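Long-range contacts in DNA repair protein PprA (Deinococcus deserti, PDB 6MC8), which binds DNA and takes part in the radiation-induced repair of DNA damage and in genome segregation, forming dimers and filaments: residues A177-T181 / E193-P197; H77-G81 / F257-V263; R159-A165 / G271-W277; L82-L87 / Y126-Q130. The protein carries 2 engineered substitutions. All coordinates share one frame. Residues are numbered along the deposited sequence.

Interaction 1: residues A177-T181 / E193-P197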
loop_
_atom_site.group_PDB
_atom_site.type_symbol
_atom_site.label_atom_id
_atom_site.label_comp_id
_atom_site.label_asym_id
_atom_site.label_seq_id
_atom_site.Cartn_x
_atom_site.Cartn_y
_atom_site.Cartn_z
ATOM N N ALA A 177 7.548 30.838 -1.438
ATOM C CA ALA A 177 7.661 31.404 -2.802
ATOM C C ALA A 177 6.486 31.018 -3.704
ATOM O O ALA A 177 6.738 30.735 -4.848
ATOM C CB ALA A 177 8.967 30.956 -3.377
ATOM N N GLN A 178 5.274 31.027 -3.151
ATOM C CA GLN A 178 3.993 30.594 -3.763
ATOM C C GLN A 178 4.086 29.109 -4.111
ATOM O O GLN A 178 3.273 28.672 -4.844
ATOM C CB GLN A 178 3.604 31.408 -4.986
ATOM C CG GLN A 178 3.269 32.838 -4.696
ATOM C CD GLN A 178 3.035 33.604 -5.971
ATOM O OE1 GLN A 178 3.164 33.085 -7.067
ATOM N NE2 GLN A 178 2.695 34.861 -5.833
ATOM N N THR A 179 4.949 28.368 -3.437
ATOM C CA THR A 179 5.215 26.978 -3.774
ATOM C C THR A 179 4.570 26.044 -2.758
ATOM O O THR A 179 4.679 26.251 -1.548
ATOM C CB THR A 179 6.733 26.759 -3.850
ATOM O OG1 THR A 179 7.235 27.287 -5.083
ATOM C CG2 THR A 179 7.137 25.323 -3.674
ATOM N N TRP A 180 3.876 25.030 -3.265
ATOM C CA TRP A 180 3.274 23.979 -2.463
ATOM C C TRP A 180 3.838 22.633 -2.890
ATOM O O TRP A 180 4.135 22.415 -4.065
ATOM C CB TRP A 180 1.761 24.015 -2.611
ATOM C CG TRP A 180 1.157 25.154 -1.875
ATOM C CD1 TRP A 180 1.076 26.444 -2.290
ATOM C CD2 TRP A 180 0.488 25.095 -0.617
ATOM N NE1 TRP A 180 0.438 27.204 -1.350
ATOM C CE2 TRP A 180 0.064 26.396 -0.311
ATOM C CE3 TRP A 180 0.220 24.069 0.290
ATOM C CZ2 TRP A 180 -0.622 26.696 0.855
ATOM C CZ3 TRP A 180 -0.454 24.368 1.442
ATOM C CH2 TRP A 180 -0.870 25.672 1.717
ATOM N N THR A 181 4.003 21.731 -1.928
ATOM C CA THR A 181 4.706 20.489 -2.200
ATOM C C THR A 181 4.026 19.307 -1.520
ATOM O O THR A 181 3.308 19.460 -0.531
ATOM C CB THR A 181 6.185 20.594 -1.786
ATOM O OG1 THR A 181 6.879 19.405 -2.165
ATOM C CG2 THR A 181 6.326 20.808 -0.311
ATOM N N GLU A 193 6.312 16.282 -5.691
ATOM C CA GLU A 193 5.815 17.310 -6.590
ATOM C C GLU A 193 6.041 18.665 -5.944
ATOM O O GLU A 193 5.819 18.823 -4.744
ATOM C CB GLU A 193 4.329 17.108 -6.892
ATOM C CG GLU A 193 3.741 18.114 -7.864
ATOM C CD GLU A 193 2.273 17.892 -8.116
ATOM O OE1 GLU A 193 1.694 16.976 -7.506
ATOM O OE2 GLU A 193 1.693 18.633 -8.926
ATOM N N VAL A 194 6.502 19.626 -6.733
ATOM C CA VAL A 194 6.644 21.014 -6.315
ATOM C C VAL A 194 5.801 21.863 -7.253
ATOM O O VAL A 194 5.997 21.827 -8.471
ATOM C CB VAL A 194 8.120 21.448 -6.323
ATOM C CG1 VAL A 194 8.240 22.930 -6.193
ATOM C CG2 VAL A 194 8.856 20.787 -5.185
ATOM N N HIS A 195 4.866 22.621 -6.690
ATOM C CA HIS A 195 3.814 23.277 -7.455
ATOM C C HIS A 195 3.749 24.764 -7.146
ATOM O O HIS A 195 3.593 25.153 -5.987
ATOM C CB HIS A 195 2.467 22.636 -7.150
ATOM C CG HIS A 195 1.316 23.265 -7.861
ATOM N ND1 HIS A 195 1.050 23.042 -9.192
ATOM C CD2 HIS A 195 0.353 24.107 -7.422
ATOM C CE1 HIS A 195 -0.026 23.720 -9.543
ATOM N NE2 HIS A 195 -0.466 24.377 -8.488
ATOM N N ARG A 196 3.844 25.584 -8.184
ATOM C CA ARG A 196 3.524 27.008 -8.098
ATOM C C ARG A 196 2.440 27.281 -9.129
ATOM O O ARG A 196 2.650 26.986 -10.323
ATOM C CB ARG A 196 4.739 27.895 -8.341
ATOM C CG ARG A 196 4.443 29.361 -8.085
ATOM C CD ARG A 196 5.596 30.272 -8.431
ATOM N NE ARG A 196 6.762 30.059 -7.590
ATOM C CZ ARG A 196 7.912 29.575 -8.035
ATOM N NH1 ARG A 196 8.040 29.251 -9.309
ATOM N NH2 ARG A 196 8.928 29.414 -7.208
ATOM N N PRO A 197 1.291 27.825 -8.726
ATOM C CA PRO A 197 0.142 27.924 -9.640
ATOM C C PRO A 197 0.371 28.896 -10.787
ATOM O O PRO A 197 0.849 30.015 -10.598
ATOM C CB PRO A 197 -0.987 28.401 -8.723
ATOM C CG PRO A 197 -0.566 27.996 -7.373
ATOM C CD PRO A 197 0.910 28.145 -7.345
#
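Neighbouring antiparallel strands satisfy each other's backbone first, and the open end of this hairpin shows what side chains then add. Trp-180 and His-195 form a hydrogen-bonded pair: Trp-180 N donates to His-195 O and His-195 N to Trp-180 O, both at 2.7 Å. Next to it, Thr-181 and Val-194 make a non-hydrogen-bonded pair with CA atoms 4.6 Å apart. Here a side chain takes part, as Thr-181 OG1 donates to Glu-193 O at 2.8 Å. Where the ladder ends, Ala-177 and Gln-178 turn with positive phi, and Arg-196 NE reaches Ala-177 O at 2.8 Å in an almost straight bond. The rest of that guanidinium is held by helix 274-304, through a salt bridge to Asp-289 and a hydrogen bond to Gln-292. His-195 ND1 pairs with Ser-261 on the next strand, while Glu-193 has a salt bridge to Arg-182 and a hydrogen bond to Ser-261. Thr-179 CG2 meets Val-194 CG1 at 3.6 Å on the face covered by that helix; Trp-180 and His-195 lie on the other, where both meet Trp-172. Such alternation marks an antiparallel ladder; here consecutive strands 179-186 and 189-195 form a beta hairpin, central in a four-stranded antiparallel sheet.

Interaction 2: residues H77-G81 / F257-V263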
loop_
_atom_site.group_PDB
_atom_site.type_symbol
_atom_site.label_atom_id
_atom_site.label_comp_id
_atom_site.label_asym_id
_atom_site.label_seq_id
_atom_site.Cartn_x
_atom_site.Cartn_y
_atom_site.Cartn_z
ATOM N N HIS A 77 2.530 16.277 -18.490
ATOM C CA HIS A 77 1.504 16.368 -17.457
ATOM C C HIS A 77 2.103 16.520 -16.067
ATOM O O HIS A 77 1.433 17.015 -15.156
ATOM C CB HIS A 77 0.570 15.163 -17.502
ATOM C CG HIS A 77 -0.516 15.284 -18.518
ATOM N ND1 HIS A 77 -1.561 16.167 -18.370
ATOM C CD2 HIS A 77 -0.742 14.625 -19.675
ATOM C CE1 HIS A 77 -2.374 16.059 -19.401
ATOM N NE2 HIS A 77 -1.902 15.127 -20.207
ATOM N N ASP A 78 3.358 16.104 -15.882
ATOM C CA ASP A 78 4.039 16.362 -14.619
ATOM C C ASP A 78 4.314 17.846 -14.445
ATOM O O ASP A 78 4.440 18.338 -13.321
ATOM C CB ASP A 78 5.349 15.580 -14.547
ATOM C CG ASP A 78 5.140 14.100 -14.399
ATOM O OD1 ASP A 78 4.124 13.695 -13.808
ATOM O OD2 ASP A 78 5.996 13.336 -14.874
ATOM N N ARG A 79 4.398 18.575 -15.551
ATOM C CA ARG A 79 4.785 19.970 -15.532
ATOM C C ARG A 79 3.612 20.910 -15.756
ATOM O O ARG A 79 3.617 22.023 -15.226
ATOM C CB ARG A 79 5.875 20.184 -16.574
ATOM C CG ARG A 79 7.127 19.443 -16.195
ATOM C CD ARG A 79 8.158 19.497 -17.265
ATOM N NE ARG A 79 9.407 18.891 -16.832
ATOM C CZ ARG A 79 10.500 18.832 -17.576
ATOM N NH1 ARG A 79 10.500 19.347 -18.794
ATOM N NH2 ARG A 79 11.593 18.265 -17.099
ATOM N N TRP A 80 2.604 20.474 -16.511
ATOM C CA TRP A 80 1.372 21.245 -16.637
ATOM C C TRP A 80 0.640 21.357 -15.306
ATOM O O TRP A 80 0.016 22.386 -15.030
ATOM C CB TRP A 80 0.484 20.602 -17.696
ATOM C CG TRP A 80 0.953 20.838 -19.088
ATOM C CD1 TRP A 80 1.759 21.841 -19.518
ATOM C CD2 TRP A 80 0.712 20.004 -20.222
ATOM N NE1 TRP A 80 1.996 21.717 -20.859
ATOM C CE2 TRP A 80 1.369 20.590 -21.315
ATOM C CE3 TRP A 80 -0.010 18.826 -20.422
ATOM C CZ2 TRP A 80 1.323 20.042 -22.591
ATOM C CZ3 TRP A 80 -0.052 18.285 -21.686
ATOM C CH2 TRP A 80 0.609 18.890 -22.755
ATOM N N GLY A 81 0.726 20.325 -14.468
ATOM C CA GLY A 81 0.209 20.364 -13.115
ATOM C C GLY A 81 -1.298 20.453 -13.021
ATOM O O GLY A 81 -1.835 21.239 -12.238
ATOM N N PHE A 257 -1.845 26.110 -22.271
ATOM C CA PHE A 257 -1.062 25.226 -21.425
ATOM C C PHE A 257 0.071 26.019 -20.799
ATOM O O PHE A 257 0.756 26.781 -21.483
ATOM C CB PHE A 257 -0.504 24.042 -22.220
ATOM C CG PHE A 257 -1.535 23.027 -22.601
ATOM C CD1 PHE A 257 -1.861 22.002 -21.734
ATOM C CD2 PHE A 257 -2.192 23.104 -23.817
ATOM C CE1 PHE A 257 -2.806 21.068 -22.075
ATOM C CE2 PHE A 257 -3.147 22.178 -24.158
ATOM C CZ PHE A 257 -3.449 21.155 -23.289
ATOM N N ALA A 258 0.261 25.839 -19.498
ATOM C CA ALA A 258 1.331 26.504 -18.776
ATOM C C ALA A 258 1.990 25.516 -17.826
ATOM O O ALA A 258 1.395 24.513 -17.433
ATOM C CB ALA A 258 0.817 27.722 -18.004
ATOM N N VAL A 259 3.232 25.816 -17.461
ATOM C CA VAL A 259 3.974 25.022 -16.488
ATOM C C VAL A 259 3.625 25.496 -15.087
ATOM O O VAL A 259 3.779 26.676 -14.764
ATOM C CB VAL A 259 5.488 25.116 -16.734
ATOM C CG1 VAL A 259 6.256 24.474 -15.596
ATOM C CG2 VAL A 259 5.845 24.433 -18.014
ATOM N N SER A 260 3.159 24.570 -14.251
ATOM C CA SER A 260 2.877 24.872 -12.859
ATOM C C SER A 260 3.506 23.900 -11.872
ATOM O O SER A 260 3.543 24.209 -10.679
ATOM C CB SER A 260 1.361 24.917 -12.610
ATOM O OG SER A 260 0.778 23.640 -12.748
ATOM N N SER A 261 4.010 22.755 -12.318
ATOM C CA SER A 261 4.584 21.785 -11.402
ATOM C C SER A 261 5.885 21.229 -11.964
ATOM O O SER A 261 6.284 21.529 -13.088
ATOM C CB SER A 261 3.611 20.638 -11.103
ATOM O OG SER A 261 2.487 21.093 -10.381
ATOM N N ALA A 262 6.551 20.432 -11.136
ATOM C CA ALA A 262 7.721 19.657 -11.514
ATOM C C ALA A 262 7.814 18.464 -10.579
ATOM O O ALA A 262 7.718 18.617 -9.360
ATOM C CB ALA A 262 9.004 20.490 -11.451
ATOM N N VAL A 263 7.988 17.276 -11.151
ATOM C CA VAL A 263 7.962 16.029 -10.400
ATOM C C VAL A 263 9.307 15.330 -10.547
ATOM O O VAL A 263 9.814 15.169 -11.662
ATOM C CB VAL A 263 6.812 15.116 -10.874
ATOM C CG1 VAL A 263 6.794 13.815 -10.097
ATOM C CG2 VAL A 263 5.477 15.824 -10.753
HETATM O O HOH W 1 8.780 14.732 -13.887
#
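Helix 62-80 ends at Trp-80, and Gly-81, with phi 67°, turns the chain away, while 257-263 runs past as a loop, extended except for a kink at Ser-260, and enters strand 261-267. The helix end offers carbonyls that the passing segment can use: Arg-79 O accepts from both Ser-260 N (2.8 Å) and Ser-261 N (3.0 Å), and Ser-260 OG donates to Trp-80 O at 2.7 Å. A side chain on Gly-81 would collide with the hydroxyls of Ser-260 and Ser-261. Farther out, Phe-257 lies against Trp-80, its CB over the five-membered ring (4.1 Å to the centroid) and its CD1 3.5 Å from Trp-80 CE2. Val-263 CG2 packs 3.8 Å from Asp-78 CB, and a water links Asp-78 OD2 to Val-263 O; Asp-78 also forms a salt bridge with Arg-265. Leu-42 of helix 35-43 touches the side chains of both Trp-80 and Phe-257. The last carbonyls of a helix thus accept hydrogen bonds from backbone NH groups and a serine hydroxyl of a distant segment, joining helix 62-80 to the edge strand of the four-stranded sheet.

Interaction 3: residues R159-A165 / G271-W277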
loop_
_atom_site.group_PDB
_atom_site.type_symbol
_atom_site.label_atom_id
_atom_site.label_comp_id
_atom_site.label_asym_id
_atom_site.label_seq_id
_atom_site.Cartn_x
_atom_site.Cartn_y
_atom_site.Cartn_z
ATOM N N ARG A 159 10.306 10.964 7.741
ATOM C CA ARG A 159 11.430 10.051 7.917
ATOM C C ARG A 159 10.955 8.615 8.088
ATOM O O ARG A 159 11.557 7.683 7.552
ATOM C CB ARG A 159 12.279 10.493 9.107
ATOM C CG ARG A 159 13.518 9.659 9.330
ATOM C CD ARG A 159 14.391 10.264 10.400
ATOM N NE ARG A 159 14.969 11.526 9.953
ATOM C CZ ARG A 159 16.088 11.620 9.243
ATOM N NH1 ARG A 159 16.755 10.525 8.912
ATOM N NH2 ARG A 159 16.548 12.806 8.876
ATOM N N VAL A 160 9.850 8.422 8.803
ATOM C CA VAL A 160 9.322 7.077 8.994
ATOM C C VAL A 160 8.588 6.608 7.741
ATOM O O VAL A 160 8.645 5.428 7.378
ATOM C CB VAL A 160 8.429 7.048 10.248
ATOM C CG1 VAL A 160 7.850 5.671 10.488
ATOM C CG2 VAL A 160 9.209 7.504 11.460
ATOM N N LEU A 161 7.919 7.527 7.042
ATOM C CA LEU A 161 7.176 7.161 5.837
ATOM C C LEU A 161 8.113 6.783 4.693
ATOM O O LEU A 161 7.810 5.887 3.898
ATOM C CB LEU A 161 6.258 8.311 5.423
ATOM C CG LEU A 161 5.058 8.640 6.312
ATOM C CD1 LEU A 161 4.456 9.965 5.909
ATOM C CD2 LEU A 161 4.015 7.556 6.248
ATOM N N ILE A 162 9.262 7.449 4.599
ATOM C CA ILE A 162 10.214 7.143 3.536
ATOM C C ILE A 162 10.994 5.874 3.864
ATOM O O ILE A 162 11.114 4.971 3.029
ATOM C CB ILE A 162 11.142 8.350 3.292
ATOM C CG1 ILE A 162 10.374 9.492 2.632
ATOM C CG2 ILE A 162 12.309 7.988 2.427
ATOM C CD1 ILE A 162 11.108 10.801 2.662
ATOM N N GLU A 163 11.508 5.772 5.092
ATOM C CA GLU A 163 12.356 4.639 5.458
ATOM C C GLU A 163 11.550 3.359 5.633
ATOM O O GLU A 163 11.925 2.303 5.113
ATOM C CB GLU A 163 13.122 4.942 6.745
ATOM C CG GLU A 163 14.228 5.957 6.620
ATOM C CD GLU A 163 14.885 6.252 7.949
ATOM O OE1 GLU A 163 14.345 5.825 8.985
ATOM O OE2 GLU A 163 15.948 6.894 7.959
ATOM N N ASP A 164 10.445 3.431 6.367
ATOM C CA ASP A 164 9.812 2.247 6.923
ATOM C C ASP A 164 8.490 1.883 6.268
ATOM O O ASP A 164 8.066 0.731 6.370
ATOM C CB ASP A 164 9.585 2.442 8.426
ATOM C CG ASP A 164 10.872 2.637 9.183
ATOM O OD1 ASP A 164 11.898 2.064 8.773
ATOM O OD2 ASP A 164 10.864 3.390 10.174
ATOM N N ALA A 165 7.829 2.813 5.604
ATOM C CA ALA A 165 6.485 2.534 5.135
ATOM C C ALA A 165 6.483 2.024 3.699
ATOM O O ALA A 165 7.476 2.081 2.974
ATOM C CB ALA A 165 5.610 3.779 5.253
ATOM N N GLY A 271 15.056 5.213 -2.770
ATOM C CA GLY A 271 13.667 5.590 -2.450
ATOM C C GLY A 271 13.387 5.625 -0.969
ATOM O O GLY A 271 12.417 6.216 -0.589
ATOM N N ARG A 272 14.168 4.907 -0.179
ATOM C CA ARG A 272 13.953 4.875 1.286
ATOM C C ARG A 272 14.935 5.761 2.054
ATOM O O ARG A 272 14.965 5.631 3.258
ATOM C CB ARG A 272 13.955 3.445 1.805
ATOM C CG ARG A 272 12.860 2.610 1.186
ATOM C CD ARG A 272 12.394 1.452 2.007
ATOM N NE ARG A 272 11.260 0.881 1.346
ATOM C CZ ARG A 272 10.025 1.059 1.694
ATOM N NH1 ARG A 272 9.723 1.783 2.739
ATOM N NH2 ARG A 272 9.071 0.507 0.991
ATOM N N GLU A 273 15.681 6.623 1.373
ATOM C CA GLU A 273 16.628 7.491 2.052
ATOM C C GLU A 273 16.092 8.916 2.065
ATOM O O GLU A 273 15.553 9.390 1.061
ATOM C CB GLU A 273 17.996 7.437 1.374
ATOM C CG GLU A 273 18.641 6.064 1.416
ATOM C CD GLU A 273 18.996 5.614 2.818
ATOM O OE1 GLU A 273 19.326 6.471 3.661
ATOM O OE2 GLU A 273 18.950 4.395 3.079
ATOM N N VAL A 274 16.235 9.594 3.203
ATOM C CA VAL A 274 15.656 10.925 3.337
ATOM C C VAL A 274 16.569 11.975 2.718
ATOM O O VAL A 274 16.116 13.061 2.342
ATOM C CB VAL A 274 15.353 11.235 4.814
ATOM C CG1 VAL A 274 14.361 10.237 5.371
ATOM C CG2 VAL A 274 16.621 11.226 5.635
ATOM N N ASP A 275 17.862 11.675 2.597
ATOM C CA ASP A 275 18.772 12.637 1.992
ATOM C C ASP A 275 18.626 12.633 0.478
ATOM O O ASP A 275 18.953 13.622 -0.188
ATOM C CB ASP A 275 20.211 12.341 2.406
ATOM C CG ASP A 275 20.462 12.605 3.878
ATOM O OD1 ASP A 275 19.742 13.437 4.466
ATOM O OD2 ASP A 275 21.390 11.993 4.445
ATOM N N ARG A 276 18.134 11.528 -0.083
ATOM C CA ARG A 276 17.768 11.506 -1.492
ATOM C C ARG A 276 16.522 12.344 -1.743
ATOM O O ARG A 276 16.483 13.135 -2.689
ATOM C CB ARG A 276 17.542 10.072 -1.959
ATOM C CG ARG A 276 17.133 9.972 -3.409
ATOM C CD ARG A 276 18.281 10.278 -4.341
ATOM N NE ARG A 276 17.848 10.259 -5.732
ATOM C CZ ARG A 276 17.516 11.340 -6.425
ATOM N NH1 ARG A 276 17.620 12.538 -5.875
ATOM N NH2 ARG A 276 17.120 11.226 -7.683
ATOM N N TRP A 277 15.498 12.174 -0.894
ATOM C CA TRP A 277 14.252 12.931 -1.011
ATOM C C TRP A 277 14.487 14.428 -0.873
ATOM O O TRP A 277 13.819 15.230 -1.534
ATOM C CB TRP A 277 13.253 12.474 0.054
ATOM C CG TRP A 277 12.015 13.313 0.073
ATOM C CD1 TRP A 277 10.963 13.247 -0.784
ATOM C CD2 TRP A 277 11.763 14.431 0.930
ATOM N NE1 TRP A 277 10.047 14.223 -0.482
ATOM C CE2 TRP A 277 10.520 14.966 0.563
ATOM C CE3 TRP A 277 12.471 15.024 1.976
ATOM C CZ2 TRP A 277 9.961 16.057 1.214
ATOM C CZ3 TRP A 277 11.918 16.102 2.618
ATOM C CH2 TRP A 277 10.674 16.609 2.238
HETATM O O HOH W 2 16.518 7.666 5.650
#
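A chain entering a helix can use its lead-in residues to grip a neighbouring helix before the first turn begins. Gly-271 starts the contact with its carbonyl, whose O lies 3.5 Å from Ile-162 CG2. Arg-272 follows, with more of its surface (99 Å²) covered by 159-165 than any other residue of 271-277. Its CA packs 3.3 Å from Ile-162 O, and its side chain extends along the end of helix 156-163 to backbone carbonyls. There Arg-272 NH1 makes a weak hydrogen bond to Glu-163 O (3.3 Å) and Arg-272 NH2 another to Ala-165 O (3.0 Å), although the guanidinium is too crowded in the model for its exact placement to be sure. Glu-273 occupies the N-cap position and points away. Val-274 turns back toward the partner helix: its CG2 comes within 3.4 Å of Arg-159 NH1, and a water joins its N to Glu-163 OE2. One turn on, the ring of Trp-277 receives Ile-162 CD1, 3.7 Å from Trp-277 CG, so that Ile-162 is packed between the lead-in and the first helical turn. Around this junction, Trp-277 reaches strands 179-186 and 189-195, bonding to Thr-183 and packing on Leu-190 and Val-192, and Ile-162 leans on Phe-168 of strand 168-176. Helix 156-163 turns Val-160 and Leu-161 to Val-160 of the second subunit, placing the contact beside the dimer interface.

Interaction 4: residues L82-L87 / Y126-Q130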
loop_
_atom_site.group_PDB
_atom_site.type_symbol
_atom_site.label_atom_id
_atom_site.label_comp_id
_atom_site.label_asym_id
_atom_site.label_seq_id
_atom_site.Cartn_x
_atom_site.Cartn_y
_atom_site.Cartn_z
ATOM N N LEU A 82 -1.990 19.653 -13.816
ATOM C CA LEU A 82 -3.437 19.720 -13.884
ATOM C C LEU A 82 -4.110 18.905 -12.792
ATOM O O LEU A 82 -5.330 18.994 -12.636
ATOM C CB LEU A 82 -3.910 19.249 -15.259
ATOM C CG LEU A 82 -3.305 20.036 -16.423
ATOM C CD1 LEU A 82 -3.770 19.492 -17.759
ATOM C CD2 LEU A 82 -3.585 21.522 -16.313
ATOM N N GLY A 83 -3.351 18.137 -12.023
ATOM C CA GLY A 83 -3.936 17.297 -11.000
ATOM C C GLY A 83 -4.519 16.016 -11.549
ATOM O O GLY A 83 -5.558 15.555 -11.065
ATOM N N LEU A 84 -3.871 15.430 -12.553
ATOM C CA LEU A 84 -4.355 14.226 -13.209
ATOM C C LEU A 84 -3.372 13.076 -13.030
ATOM O O LEU A 84 -3.286 12.184 -13.871
ATOM C CB LEU A 84 -4.612 14.492 -14.689
ATOM C CG LEU A 84 -5.544 15.668 -14.985
ATOM C CD1 LEU A 84 -5.745 15.858 -16.480
ATOM C CD2 LEU A 84 -6.863 15.542 -14.264
ATOM N N LEU A 85 -2.620 13.100 -11.928
ATOM C CA LEU A 85 -1.628 12.071 -11.646
ATOM C C LEU A 85 -2.256 10.752 -11.223
ATOM O O LEU A 85 -1.592 9.714 -11.281
ATOM C CB LEU A 85 -0.670 12.571 -10.567
ATOM C CG LEU A 85 0.236 13.721 -10.995
ATOM C CD1 LEU A 85 0.970 14.312 -9.811
ATOM C CD2 LEU A 85 1.220 13.223 -12.023
ATOM N N HIS A 86 -3.517 10.771 -10.798
ATOM C CA HIS A 86 -4.272 9.561 -10.511
ATOM C C HIS A 86 -4.797 8.885 -11.768
ATOM O O HIS A 86 -5.323 7.772 -11.678
ATOM C CB HIS A 86 -5.438 9.888 -9.582
ATOM C CG HIS A 86 -6.467 10.775 -10.203
ATOM N ND1 HIS A 86 -6.280 12.128 -10.371
ATOM C CD2 HIS A 86 -7.699 10.502 -10.691
ATOM C CE1 HIS A 86 -7.346 12.649 -10.945
ATOM N NE2 HIS A 86 -8.223 11.685 -11.148
ATOM N N LEU A 87 -4.678 9.527 -12.921
ATOM C CA LEU A 87 -5.072 8.963 -14.198
ATOM C C LEU A 87 -3.833 8.504 -14.954
ATOM O O LEU A 87 -2.725 8.996 -14.731
ATOM C CB LEU A 87 -5.847 9.990 -15.029
ATOM C CG LEU A 87 -7.117 10.560 -14.400
ATOM C CD1 LEU A 87 -7.695 11.662 -15.264
ATOM C CD2 LEU A 87 -8.145 9.478 -14.144
ATOM N N TYR A 126 -9.023 18.074 -20.613
ATOM C CA TYR A 126 -8.281 17.842 -19.379
ATOM C C TYR A 126 -8.864 18.635 -18.214
ATOM O O TYR A 126 -8.727 18.228 -17.055
ATOM C CB TYR A 126 -6.815 18.204 -19.602
ATOM C CG TYR A 126 -6.046 17.191 -20.411
ATOM C CD1 TYR A 126 -6.361 15.842 -20.350
ATOM C CD2 TYR A 126 -5.058 17.594 -21.299
ATOM C CE1 TYR A 126 -5.672 14.919 -21.096
ATOM C CE2 TYR A 126 -4.373 16.675 -22.063
ATOM C CZ TYR A 126 -4.681 15.341 -21.954
ATOM O OH TYR A 126 -4.001 14.420 -22.707
ATOM N N ALA A 127 -9.514 19.766 -18.497
ATOM C CA ALA A 127 -10.055 20.594 -17.425
ATOM C C ALA A 127 -11.313 19.979 -16.829
ATOM O O ALA A 127 -11.602 20.167 -15.643
ATOM C CB ALA A 127 -10.343 22.006 -17.933
ATOM N N SER A 128 -12.065 19.220 -17.629
ATOM C CA SER A 128 -13.256 18.544 -17.129
ATOM C C SER A 128 -12.925 17.352 -16.238
ATOM O O SER A 128 -13.830 16.808 -15.600
ATOM C CB SER A 128 -14.136 18.096 -18.295
ATOM O OG SER A 128 -13.516 17.077 -19.049
ATOM N N MET A 129 -11.661 16.942 -16.180
ATOM C CA MET A 129 -11.198 15.882 -15.306
ATOM C C MET A 129 -10.691 16.406 -13.970
ATOM O O MET A 129 -10.396 15.607 -13.078
ATOM C CB MET A 129 -10.073 15.109 -15.997
ATOM C CG MET A 129 -10.434 14.547 -17.351
ATOM S SD MET A 129 -9.016 13.804 -18.159
ATOM C CE MET A 129 -9.698 13.492 -19.772
ATOM N N GLN A 130 -10.500 17.709 -13.854
ATOM C CA GLN A 130 -9.879 18.295 -12.647
ATOM C C GLN A 130 -10.867 18.543 -11.511
ATOM O O GLN A 130 -12.032 18.631 -11.753
ATOM C CB GLN A 130 -9.275 19.656 -12.948
ATOM C CG GLN A 130 -8.306 19.726 -14.101
ATOM C CD GLN A 130 -7.772 21.126 -14.268
ATOM O OE1 GLN A 130 -6.605 21.385 -14.112
ATOM N NE2 GLN A 130 -8.635 22.064 -14.568
HETATM O O HOH W 3 -10.610 12.788 -12.871
#
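A loop without regular structure can still present a ridge of apolar side chains, as three leucines of 82-87 do. A type I turn from Leu-84 to Leu-87, closed by Leu-87 N to Leu-84 O at 3.1 Å, sets Leu-84 and Leu-87 on the side facing 126-130. Leu-84 is the projection that touches both Tyr-126 and Met-129. Its CD1 rests 3.9 Å from Tyr-126 CD1 and its CD2 3.7 Å from Met-129 CB, so it fills the hollow between these residues, beside a second type I turn from Ala-127 to Gln-130. Next to it, Leu-82 CD1 abuts Tyr-126 CB at 3.8 Å, and Leu-87 CD1 meets Met-129 SD at 3.8 Å. The ring of Tyr-126 runs on to meet His-77 edge-to-face, and Val-107 of strand 100-107 backs both Leu-87 and Met-129. At the margin, a water links His-86 NE2 (3.1 Å) to Met-129 O (2.8 Å). The chemistry is chiefly apolar, which implies that the two segments are held together mainly by apolar packing and exclusion of water.

In the fold
Interactions 1 and 2 share the four-stranded antiparallel sheet, where strands 189-195 and 261-267 are neighbours; their centres lie 11 Å apart and His-195 ND1 comes within 2.7 Å of Ser-261 OG. Interaction 4 is equally near interaction 2, joined through helix 62-80 and the loop that leaves it, and touches interaction 1 where Leu-85 meets Glu-193. Interaction 3 stands apart, with its centre 21 to 28 Å from the others, beside the second subunit. Along the chain, interactions 4 and 1 follow in series within the loop closed by 77-81 and 257-263, while interactions 2 and 3 cross. Distant segments thus tie helix 62-80 to the sheet, and helix 274-304 starts on the dimer side at interaction 3 and runs back along the sheet to interactions 1 and 2.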